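Local coordinates for chorismate mutase and shikimate 5-dehydrogenase fusion protein (Clostridium acetobutylicum, PDB 3FBT) that probably catalyses the reversible NADPH-linked reduction of 3-dehydroshikimate to shikimate through this dehydrogenase part of a fusion with chorismate mutase, at residues P217-L221 with F222-A226. Numbering follows the deposited sequence.
Sequences PVETL and FLKYA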
loop_
_atom_site.group_PDB
_atom_site.type_symbol
_atom_site.label_atom_id
_atom_site.label_comp_id
_atom_site.label_asym_id
_atom_site.label_seq_id
_atom_site.Cartn_x
_atom_site.Cartn_y
_atom_site.Cartn_z
ATOM N N PRO A 217 -21.763 8.903 18.616
ATOM C CA PRO A 217 -21.377 9.256 20.001
ATOM C C PRO A 217 -21.360 8.089 20.963
ATOM O O PRO A 217 -21.970 7.027 20.668
ATOM C CB PRO A 217 -22.432 10.308 20.423
ATOM C CG PRO A 217 -23.566 10.145 19.437
ATOM C CD PRO A 217 -22.993 9.583 18.177
ATOM N N VAL A 218 -20.638 8.218 22.080
ATOM C CA VAL A 218 -20.509 7.053 22.977
ATOM C C VAL A 218 -21.818 6.757 23.711
ATOM O O VAL A 218 -22.053 5.651 24.183
ATOM C CB VAL A 218 -19.315 7.111 23.994
ATOM C CG1 VAL A 218 -17.974 6.841 23.275
ATOM C CG2 VAL A 218 -19.293 8.416 24.724
ATOM N N GLU A 219 -22.660 7.767 23.782
ATOM C CA GLU A 219 -24.023 7.611 24.261
ATOM C C GLU A 219 -24.941 8.259 23.244
ATOM O O GLU A 219 -24.977 9.480 23.112
ATOM C CB GLU A 219 -24.208 8.297 25.612
ATOM C CG GLU A 219 -25.564 7.997 26.260
ATOM C CD GLU A 219 -25.899 8.903 27.431
ATOM O OE1 GLU A 219 -26.102 10.137 27.238
ATOM O OE2 GLU A 219 -25.978 8.360 28.544
ATOM N N THR A 220 -25.635 7.419 22.476
ATOM C CA THR A 220 -26.729 7.847 21.652
ATOM C C THR A 220 -27.994 8.227 22.508
ATOM O O THR A 220 -28.179 7.739 23.623
ATOM C CB THR A 220 -27.111 6.725 20.678
ATOM O OG1 THR A 220 -27.399 5.532 21.409
ATOM C CG2 THR A 220 -25.965 6.405 19.667
ATOM N N LEU A 221 -28.869 9.065 21.970
ATOM C CA LEU A 221 -30.207 9.235 22.545
ATOM C C LEU A 221 -30.753 7.867 22.936
ATOM O O LEU A 221 -31.194 7.637 24.072
ATOM C CB LEU A 221 -31.140 9.932 21.541
ATOM C CG LEU A 221 -32.487 10.474 22.062
ATOM C CD1 LEU A 221 -32.280 11.404 23.295
ATOM C CD2 LEU A 221 -33.246 11.205 20.963
ATOM N N PHE A 222 -30.697 6.928 21.999
ATOM C CA PHE A 222 -31.143 5.589 22.287
ATOM C C PHE A 222 -30.557 5.025 23.576
ATOM O O PHE A 222 -31.300 4.377 24.335
ATOM C CB PHE A 222 -30.837 4.664 21.115
ATOM C CG PHE A 222 -31.067 3.193 21.382
ATOM C CD1 PHE A 222 -32.341 2.686 21.397
ATOM C CD2 PHE A 222 -29.997 2.307 21.531
ATOM C CE1 PHE A 222 -32.549 1.369 21.573
ATOM C CE2 PHE A 222 -30.184 0.963 21.671
ATOM C CZ PHE A 222 -31.478 0.485 21.703
ATOM N N LEU A 223 -29.245 5.192 23.802
ATOM C CA LEU A 223 -28.625 4.700 25.009
ATOM C C LEU A 223 -28.849 5.544 26.312
ATOM O O LEU A 223 -28.894 4.987 27.416
ATOM C CB LEU A 223 -27.138 4.462 24.779
ATOM C CG LEU A 223 -26.761 3.338 23.800
ATOM C CD1 LEU A 223 -25.257 3.336 23.700
ATOM C CD2 LEU A 223 -27.280 1.952 24.280
ATOM N N LYS A 224 -28.944 6.862 26.180
ATOM C CA LYS A 224 -29.348 7.714 27.300
ATOM C C LYS A 224 -30.677 7.178 27.856
ATOM O O LYS A 224 -30.774 6.716 29.036
ATOM C CB LYS A 224 -29.532 9.158 26.819
ATOM C CG LYS A 224 -29.968 10.094 27.941
ATOM C CD LYS A 224 -30.648 11.318 27.428
ATOM C CE LYS A 224 -29.774 12.069 26.397
ATOM N NZ LYS A 224 -30.085 13.554 26.401
ATOM N N TYR A 225 -31.673 7.170 26.966
ATOM C CA TYR A 225 -32.968 6.553 27.226
ATOM C C TYR A 225 -32.850 5.325 28.075
ATOM O O TYR A 225 -33.628 5.141 29.009
ATOM C CB TYR A 225 -33.629 6.110 25.928
ATOM C CG TYR A 225 -34.205 7.216 25.136
ATOM C CD1 TYR A 225 -34.172 8.519 25.595
ATOM C CD2 TYR A 225 -34.826 6.948 23.912
ATOM C CE1 TYR A 225 -34.734 9.556 24.837
ATOM C CE2 TYR A 225 -35.352 7.933 23.154
ATOM C CZ TYR A 225 -35.338 9.231 23.615
ATOM O OH TYR A 225 -35.909 10.195 22.810
ATOM N N ALA A 226 -31.934 4.435 27.696
ATOM C CA ALA A 226 -31.733 3.207 28.420
ATOM C C ALA A 226 -31.204 3.540 29.809
ATOM O O ALA A 226 -31.538 2.842 30.780
ATOM C CB ALA A 226 -30.751 2.309 27.672
#
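Thr220 and Leu223 meet at the start of helix 221-228. Leu223 N donates to Thr220 OG1 over 3.0 Å, with an N-H...O angle of 148°. Thr220 has OG1 between its own N and carbonyl carbon (chi1 56°), which points the hydroxyl oxygen at the N-H of Leu223 in the first turn. The same oxygen lies 3.3 Å from Leu223 CG and also near the edge of the Phe222 ring. The main chain of Thr220 takes part as well: Lys224 N donates to Thr220 O at 2.8 Å, almost straight at 169°. One residue on, Tyr225 N donates to Leu221 O at 3.0 Å. That carbonyl oxygen also sits over one face of the Tyr225 ring, 3.2 Å from CG and offset toward the rim. The Leu221 side chain runs across the ring farther out, with CD1 3.4 Å from Tyr225 CE1. Its other methyl, CD2, reaches the phenol end. The extended Glu219 chain crosses Lys224 at a slant, its CG 3.6 Å from Lys224 N and its carboxylate against CA and CB. Its charged end does not touch the lysine ammonium; Glu219 OE2 makes a salt bridge to Arg227, one turn further along the helix.

Thr220 is thus the N-cap of a short helix in the Rossmann-type domain that probably binds NADP. The helix follows strand 209-212 of the parallel sheet, and a cis peptide bond precedes Pro217 in the connecting loop.

Asp212, in that strand, hydrogen-bonds through OD2 to Thr220 OG1 and so ties the cap to the sheet. Phe222, Leu223 and Ala226 pack on the same strand, while Tyr225 rests against helix 201-204. On the loop side, Val218 O accepts a hydrogen bond from Asn235 ND2, next to Gly236 of the predicted NADP site.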